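Local coordinates for protein transcriptional regulator, crp family (Thermotoga maritima, PDB 1O5L) that probably binds DNA as a transcription factor of the CRP family, with a cyclic nucleotide-binding type domain and a DNA-binding helix-turn-helix domain, at residues 132-135 / 136-140; 73-76 / 77-80; 118-121 / 122-126. All coordinates share one frame; numbering follows the deposited sequence.

Contact 1 of 3, residues 132-135 / 136-140; sequences SEKL and FFLTT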
loop_
_atom_site.group_PDB
_atom_site.type_symbol
_atom_site.label_atom_id
_atom_site.label_comp_id
_atom_site.label_asym_id
_atom_site.label_seq_id
_atom_site.Cartn_x
_atom_site.Cartn_y
_atom_site.Cartn_z
ATOM N N SER A 132 6.688 -2.305 -7.019
ATOM C CA SER A 132 6.014 -2.925 -8.151
ATOM C C SER A 132 6.769 -2.746 -9.478
ATOM O O SER A 132 6.916 -3.705 -10.246
ATOM C CB SER A 132 4.575 -2.407 -8.250
ATOM O OG SER A 132 3.908 -2.913 -9.413
ATOM N N GLU A 133 7.243 -1.529 -9.725
ATOM C CA GLU A 133 7.989 -1.170 -10.936
ATOM C C GLU A 133 9.350 -1.856 -10.964
ATOM O O GLU A 133 9.756 -2.373 -11.988
ATOM C CB GLU A 133 8.130 0.375 -11.077
ATOM C CG GLU A 133 6.828 1.047 -11.552
ATOM C CD GLU A 133 6.868 2.572 -11.636
ATOM O OE1 GLU A 133 7.955 3.164 -11.528
ATOM O OE2 GLU A 133 5.785 3.188 -11.824
ATOM N N LYS A 134 10.032 -1.878 -9.823
ATOM C CA LYS A 134 11.273 -2.626 -9.670
ATOM C C LYS A 134 11.071 -4.117 -9.972
ATOM O O LYS A 134 11.851 -4.719 -10.722
ATOM C CB LYS A 134 11.830 -2.435 -8.240
ATOM C CG LYS A 134 13.212 -3.088 -8.009
ATOM C CD LYS A 134 13.878 -2.660 -6.699
ATOM C CE LYS A 134 15.131 -3.477 -6.415
ATOM N NZ LYS A 134 15.693 -3.259 -5.065
ATOM N N LEU A 135 10.024 -4.707 -9.385
ATOM C CA LEU A 135 9.703 -6.111 -9.611
ATOM C C LEU A 135 9.401 -6.426 -11.064
ATOM O O LEU A 135 9.798 -7.479 -11.532
ATOM C CB LEU A 135 8.513 -6.566 -8.740
ATOM C CG LEU A 135 8.136 -8.055 -8.751
ATOM C CD1 LEU A 135 9.343 -8.968 -8.434
ATOM C CD2 LEU A 135 7.014 -8.326 -7.751
ATOM N N PHE A 136 8.676 -5.547 -11.760
ATOM C CA PHE A 136 8.415 -5.725 -13.208
ATOM C C PHE A 136 9.720 -5.650 -14.014
ATOM O O PHE A 136 9.936 -6.457 -14.917
ATOM C CB PHE A 136 7.441 -4.669 -13.774
ATOM C CG PHE A 136 5.972 -5.047 -13.691
ATOM C CD1 PHE A 136 5.481 -6.205 -14.311
ATOM C CD2 PHE A 136 5.063 -4.214 -13.014
ATOM C CE1 PHE A 136 4.106 -6.546 -14.224
ATOM C CE2 PHE A 136 3.677 -4.544 -12.926
ATOM C CZ PHE A 136 3.207 -5.704 -13.531
ATOM N N PHE A 137 10.579 -4.670 -13.714
ATOM C CA PHE A 137 11.824 -4.503 -14.488
ATOM C C PHE A 137 12.743 -5.725 -14.350
ATOM O O PHE A 137 13.427 -6.087 -15.280
ATOM C CB PHE A 137 12.615 -3.269 -14.068
ATOM C CG PHE A 137 11.967 -1.957 -14.392
ATOM C CD1 PHE A 137 11.468 -1.687 -15.661
ATOM C CD2 PHE A 137 11.966 -0.941 -13.450
ATOM C CE1 PHE A 137 10.918 -0.430 -15.980
ATOM C CE2 PHE A 137 11.407 0.322 -13.741
ATOM C CZ PHE A 137 10.892 0.575 -15.017
ATOM N N LEU A 138 12.751 -6.351 -13.186
ATOM C CA LEU A 138 13.568 -7.540 -12.949
ATOM C C LEU A 138 12.960 -8.868 -13.475
ATOM O O LEU A 138 13.658 -9.871 -13.491
ATOM C CB LEU A 138 13.886 -7.663 -11.451
ATOM C CG LEU A 138 14.838 -6.569 -10.941
ATOM C CD1 LEU A 138 14.954 -6.629 -9.453
ATOM C CD2 LEU A 138 16.221 -6.673 -11.582
ATOM N N THR A 139 11.691 -8.872 -13.904
ATOM C CA THR A 139 11.030 -10.093 -14.375
ATOM C C THR A 139 10.470 -10.034 -15.815
ATOM O O THR A 139 9.878 -10.993 -16.286
ATOM C CB THR A 139 9.916 -10.527 -13.365
ATOM O OG1 THR A 139 8.951 -9.491 -13.162
ATOM C CG2 THR A 139 10.483 -10.732 -11.976
ATOM N N THR A 140 10.644 -8.913 -16.501
ATOM C CA THR A 140 10.168 -8.751 -17.867
ATOM C C THR A 140 11.305 -8.251 -18.731
ATOM O O THR A 140 11.173 -7.243 -19.438
ATOM C CB THR A 140 9.029 -7.746 -17.970
ATOM O OG1 THR A 140 9.501 -6.457 -17.542
ATOM C CG2 THR A 140 7.854 -8.111 -17.033
#
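Phe136 looks back one turn of helix onto Ser132: its amide N donates to Ser132 O at 3.0 Å, and ring atom CD2 approaches the same oxygen to 3.4 Å, obliquely to the ring. Ser132 OG is 3.9 Å from Phe136 CE2; the Phe136 ring also meets His55 of the second subunit. Phe137 repeats the pattern one residue on: its N bonds to Glu133 O, and because CG stands beside its own backbone N (chi1 -68°) the ring leans back until CD2 is 3.0 Å from Glu133 O, a tight approach. Glu133 itself turns its carboxylate to Arg129, with which it forms a salt bridge. The i to i+4 bonds are those of an alpha helix, here the C-terminal part of the long helix 114-139, which in CRP-family proteins pairs with its twin as a dimer interface; here Leu135 packs on Val131 of the second subunit. Leu138 continues the series, its N bonded to Lys134 O and its CG 3.5 Å from that oxygen. Thr139 changes the chemistry: with OG1 between backbone N and carbonyl carbon (chi1 57°), its hydroxyl donates to Leu135 O at 2.7 Å, while the side chains of Thr139 and Leu135 cross obliquely, CG2 of the threonine 4.1 Å from Leu135 CD1. Thr140 OG1 then donates to Phe136 O at 2.7 Å from above the carbonyl plane, 46° out of it, whereas Thr139 N reaches that oxygen from the opposite face.

Contact 2 of 3, residues 73-76 / 77-80; sequences IIAS and GFIF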
loop_
_atom_site.group_PDB
_atom_site.type_symbol
_atom_site.label_atom_id
_atom_site.label_comp_id
_atom_site.label_asym_id
_atom_site.label_seq_id
_atom_site.Cartn_x
_atom_site.Cartn_y
_atom_site.Cartn_z
ATOM N N ILE A 73 6.877 7.951 8.735
ATOM C CA ILE A 73 6.346 6.686 9.276
ATOM C C ILE A 73 7.230 5.516 8.828
ATOM O O ILE A 73 7.601 5.433 7.678
ATOM C CB ILE A 73 4.890 6.420 8.818
ATOM C CG1 ILE A 73 3.964 7.570 9.222
ATOM C CG2 ILE A 73 4.363 5.086 9.443
ATOM C CD1 ILE A 73 2.683 7.655 8.416
ATOM N N ILE A 74 7.550 4.624 9.755
ATOM C CA ILE A 74 8.302 3.415 9.489
ATOM C C ILE A 74 7.424 2.192 9.055
ATOM O O ILE A 74 6.509 1.785 9.775
ATOM C CB ILE A 74 9.096 3.054 10.749
ATOM C CG1 ILE A 74 10.077 4.189 11.055
ATOM C CG2 ILE A 74 9.807 1.682 10.579
ATOM C CD1 ILE A 74 10.673 4.118 12.416
ATOM N N ALA A 75 7.761 1.598 7.910
ATOM C CA ALA A 75 7.135 0.369 7.417
ATOM C C ALA A 75 5.641 0.568 7.270
ATOM O O ALA A 75 4.850 -0.284 7.656
ATOM C CB ALA A 75 7.443 -0.829 8.349
ATOM N N SER A 76 5.288 1.695 6.664
ATOM C CA SER A 76 3.910 2.161 6.570
ATOM C C SER A 76 2.979 1.175 5.843
ATOM O O SER A 76 1.843 0.919 6.271
ATOM C CB SER A 76 3.890 3.572 5.928
ATOM O OG SER A 76 4.091 3.538 4.517
ATOM N N GLY A 77 3.453 0.633 4.739
ATOM C CA GLY A 77 2.692 -0.372 3.987
ATOM C C GLY A 77 2.445 -1.725 4.670
ATOM O O GLY A 77 1.674 -2.530 4.165
ATOM N N PHE A 78 3.100 -1.967 5.810
ATOM C CA PHE A 78 3.000 -3.249 6.514
ATOM C C PHE A 78 2.101 -3.148 7.749
ATOM O O PHE A 78 1.678 -4.170 8.300
ATOM C CB PHE A 78 4.406 -3.755 6.895
ATOM C CG PHE A 78 5.274 -4.101 5.706
ATOM C CD1 PHE A 78 5.196 -5.349 5.118
ATOM C CD2 PHE A 78 6.170 -3.180 5.192
ATOM C CE1 PHE A 78 6.001 -5.684 3.996
ATOM C CE2 PHE A 78 6.985 -3.501 4.067
ATOM C CZ PHE A 78 6.901 -4.745 3.477
ATOM N N ILE A 79 1.791 -1.919 8.164
ATOM C CA ILE A 79 1.102 -1.694 9.439
ATOM C C ILE A 79 -0.223 -2.407 9.492
ATOM O O ILE A 79 -0.481 -3.138 10.457
ATOM C CB ILE A 79 0.936 -0.175 9.737
ATOM C CG1 ILE A 79 2.302 0.490 9.944
ATOM C CG2 ILE A 79 0.084 0.046 10.984
ATOM C CD1 ILE A 79 2.271 2.025 9.790
ATOM N N PHE A 80 -1.017 -2.279 8.417
ATOM C CA PHE A 80 -2.400 -2.758 8.402
ATOM C C PHE A 80 -2.639 -4.090 7.666
ATOM O O PHE A 80 -3.791 -4.447 7.395
ATOM C CB PHE A 80 -3.345 -1.623 7.925
ATOM C CG PHE A 80 -3.432 -0.442 8.922
ATOM C CD1 PHE A 80 -4.195 -0.547 10.089
ATOM C CD2 PHE A 80 -2.707 0.732 8.709
ATOM C CE1 PHE A 80 -4.254 0.514 11.020
ATOM C CE2 PHE A 80 -2.743 1.785 9.600
ATOM C CZ PHE A 80 -3.530 1.668 10.788
HETATM O O HOH W 1 -0.428 -0.407 6.274
#
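Ile73 and Ile79 meet across two overlapping type I turns, 75-78 and 76-79, which carry the chain away from strand 72-73 in the cyclic nucleotide-binding type domain; the position is probably that of the phosphate-binding cassette in CRP relatives. The turns rest on two backbone bonds: Phe78 N to Ala75 O, coming from well above the carbonyl plane, and a weak one from Ile79 N to Ser76 O at 3.4 Å. Ser76 and Gly77 are central to the first turn, Gly77 and Phe78 to the second, all with negative phi and psi (Ser76 -60°/-44°) as type I requires. The two isoleucines cross at about a right angle, with Ile73 CG2 3.7 Å from Ile79 CD1. Ile79 holds its CG1 branch beside its own backbone N, and this carries CD1 back over the first turn, where it also rests 3.6 Å from Ser76 CA. Both side chains pack on Val43 of strand 42-48, so this buried pair joins the turns to the sheet. Phe78 is turned differently: Ala75 O lies at the edge of its ring, near the ring plane, and Ala75 CB touches CD2 of that ring at 4.1 Å. The ring of Phe78 also meets that of Phe128 of the second subunit, the planes at about 60°. Ser76 directs its hydroxyl to Asp123 OD1, a probable hydrogen bond that ties the turn to helix 114-139. Phe80 presents one face to Ile79 CG2, which sits above the plane and offset toward the rim. Water 1 bridges the opening carbonyl of the second turn to the residue just after it, donating to Ser76 O at 2.6 Å and accepting from Phe80 N at 2.9 Å.

Contact 3 of 3, residues 118-121 / 122-126; sequences LFFL and KDVSE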
loop_
_atom_site.group_PDB
_atom_site.type_symbol
_atom_site.label_atom_id
_atom_site.label_comp_id
_atom_site.label_asym_id
_atom_site.label_seq_id
_atom_site.Cartn_x
_atom_site.Cartn_y
_atom_site.Cartn_z
ATOM N N LEU A 118 -5.037 11.384 3.428
ATOM C CA LEU A 118 -4.450 11.531 2.112
ATOM C C LEU A 118 -2.934 11.343 2.118
ATOM O O LEU A 118 -2.411 10.636 1.266
ATOM C CB LEU A 118 -4.797 12.887 1.514
ATOM C CG LEU A 118 -6.105 12.904 0.714
ATOM C CD1 LEU A 118 -6.557 14.329 0.486
ATOM C CD2 LEU A 118 -5.912 12.176 -0.603
ATOM N N PHE A 119 -2.257 11.981 3.082
ATOM C CA PHE A 119 -0.824 11.826 3.260
ATOM C C PHE A 119 -0.420 10.364 3.428
ATOM O O PHE A 119 0.443 9.883 2.693
ATOM C CB PHE A 119 -0.337 12.632 4.459
ATOM C CG PHE A 119 1.127 12.456 4.741
ATOM C CD1 PHE A 119 1.572 11.418 5.572
ATOM C CD2 PHE A 119 2.066 13.301 4.160
ATOM C CE1 PHE A 119 2.945 11.229 5.813
ATOM C CE2 PHE A 119 3.441 13.134 4.415
ATOM C CZ PHE A 119 3.875 12.099 5.245
ATOM N N PHE A 120 -1.053 9.678 4.393
ATOM C CA PHE A 120 -0.841 8.253 4.665
ATOM C C PHE A 120 -1.106 7.359 3.445
ATOM O O PHE A 120 -0.289 6.485 3.116
ATOM C CB PHE A 120 -1.728 7.786 5.851
ATOM C CG PHE A 120 -1.444 6.367 6.291
ATOM C CD1 PHE A 120 -0.232 6.047 6.877
ATOM C CD2 PHE A 120 -2.342 5.361 6.063
ATOM C CE1 PHE A 120 0.069 4.765 7.249
ATOM C CE2 PHE A 120 -2.042 4.039 6.452
ATOM C CZ PHE A 120 -0.828 3.765 7.049
ATOM N N LEU A 121 -2.250 7.538 2.789
ATOM C CA LEU A 121 -2.563 6.710 1.637
ATOM C C LEU A 121 -1.534 6.960 0.501
ATOM O O LEU A 121 -1.130 5.999 -0.176
ATOM C CB LEU A 121 -3.979 6.936 1.145
ATOM C CG LEU A 121 -5.153 6.532 2.038
ATOM C CD1 LEU A 121 -6.442 6.983 1.360
ATOM C CD2 LEU A 121 -5.196 5.021 2.336
ATOM N N LYS A 122 -1.104 8.229 0.339
ATOM C CA LYS A 122 -0.029 8.606 -0.582
ATOM C C LYS A 122 1.320 7.937 -0.257
ATOM O O LYS A 122 2.021 7.459 -1.153
ATOM C CB LYS A 122 0.145 10.133 -0.611
ATOM C CG LYS A 122 1.081 10.666 -1.722
ATOM C CD LYS A 122 1.186 12.222 -1.733
ATOM C CE LYS A 122 2.239 12.689 -2.770
ATOM N NZ LYS A 122 2.187 14.168 -3.121
ATOM N N ASP A 123 1.669 7.899 1.024
ATOM C CA ASP A 123 2.912 7.271 1.477
ATOM C C ASP A 123 2.954 5.773 1.137
ATOM O O ASP A 123 3.947 5.257 0.603
ATOM C CB ASP A 123 3.052 7.456 2.984
ATOM C CG ASP A 123 4.353 6.911 3.535
ATOM O OD1 ASP A 123 4.600 5.712 3.711
ATOM O OD2 ASP A 123 5.236 7.698 3.852
ATOM N N VAL A 124 1.868 5.094 1.461
ATOM C CA VAL A 124 1.745 3.672 1.212
ATOM C C VAL A 124 1.732 3.359 -0.299
ATOM O O VAL A 124 2.399 2.393 -0.737
ATOM C CB VAL A 124 0.486 3.090 1.918
ATOM C CG1 VAL A 124 0.240 1.676 1.504
ATOM C CG2 VAL A 124 0.657 3.177 3.415
ATOM N N SER A 125 0.993 4.162 -1.079
ATOM C CA SER A 125 0.907 3.963 -2.530
ATOM C C SER A 125 2.212 4.213 -3.295
ATOM O O SER A 125 2.515 3.511 -4.264
ATOM C CB SER A 125 -0.212 4.802 -3.126
ATOM O OG SER A 125 -1.404 4.525 -2.410
ATOM N N GLU A 126 2.946 5.231 -2.878
ATOM C CA GLU A 126 4.252 5.548 -3.462
ATOM C C GLU A 126 5.271 4.449 -3.188
ATOM O O GLU A 126 6.057 4.093 -4.063
ATOM C CB GLU A 126 4.775 6.916 -2.965
ATOM C CG GLU A 126 4.193 8.107 -3.716
ATOM C CD GLU A 126 4.481 8.001 -5.197
ATOM O OE1 GLU A 126 5.667 8.054 -5.564
ATOM O OE2 GLU A 126 3.538 7.802 -5.993
#
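This is a regular alpha-helical turn in the first half of helix 114-139, the long helix through which CRP-family subunits usually pair, and its side chains meet at i to i+4 spacing. Phe120 and Val124 make the central contact. Val124 CG2 stands over one face of the Phe120 ring, 4.2 Å from the ring centroid and 18° off the ring normal, the geometry of a CH-pi contact. It gets there because CG2 lies beside the backbone N of Val124, turned back along the helix, while Phe120 CG is anti to its own N (chi1 -173°). Beneath them Val124 N donates to Phe120 O at 3.1 Å, in a nearly straight bond of 169°. Lys122 N and Asp123 N bond likewise to Leu118 O and Phe119 O, both at 2.9 Å. Leu121 O takes two donors from Ser125, the amide N at 2.9 Å and OG at 2.7 Å, reaching it from opposite faces of the carbonyl plane. An alanine here keeps the amide bond but takes away OG, so Leu121 O would probably be left with one donor on one face of its plane, and the packing on Gly77 of the second subunit is likely to be reduced. Several neighbours close round this turn: the Phe120 ring stands edge-to-face with Phe106 of helix 103-112 and touches Ile73 at the end of strand 72-73, Phe119 packs on Leu15 near the start of the modelled chain, and Leu121 and Val124 each meet their own counterparts on the second subunit's copy of the helix.

Overall arrangement
Contacts 1 and 3 share helix 114-139, their centres about 21 Å apart, whereas contact 2 belongs to a loop after strand 72-73. Contact 2 is the buried core piece, its centre about 5 Å from that of the chain; contact 3 is partly buried, and contact 1, centred about 23 Å out, has several exposed residues. Contacts 2 and 3 touch, with Phe80 CE2 3.8 Å from Phe120 CZ; within the chain contact 1 touches neither, though Ser132 packs on Phe78 of the second subunit. Chemistry follows place: apolar branches and one water in the loop, a CH-pi pair in the helix's first half, and hydroxyls on helix carbonyls in contacts 3 (serine) and 1 (threonine). All three reach the second subunit.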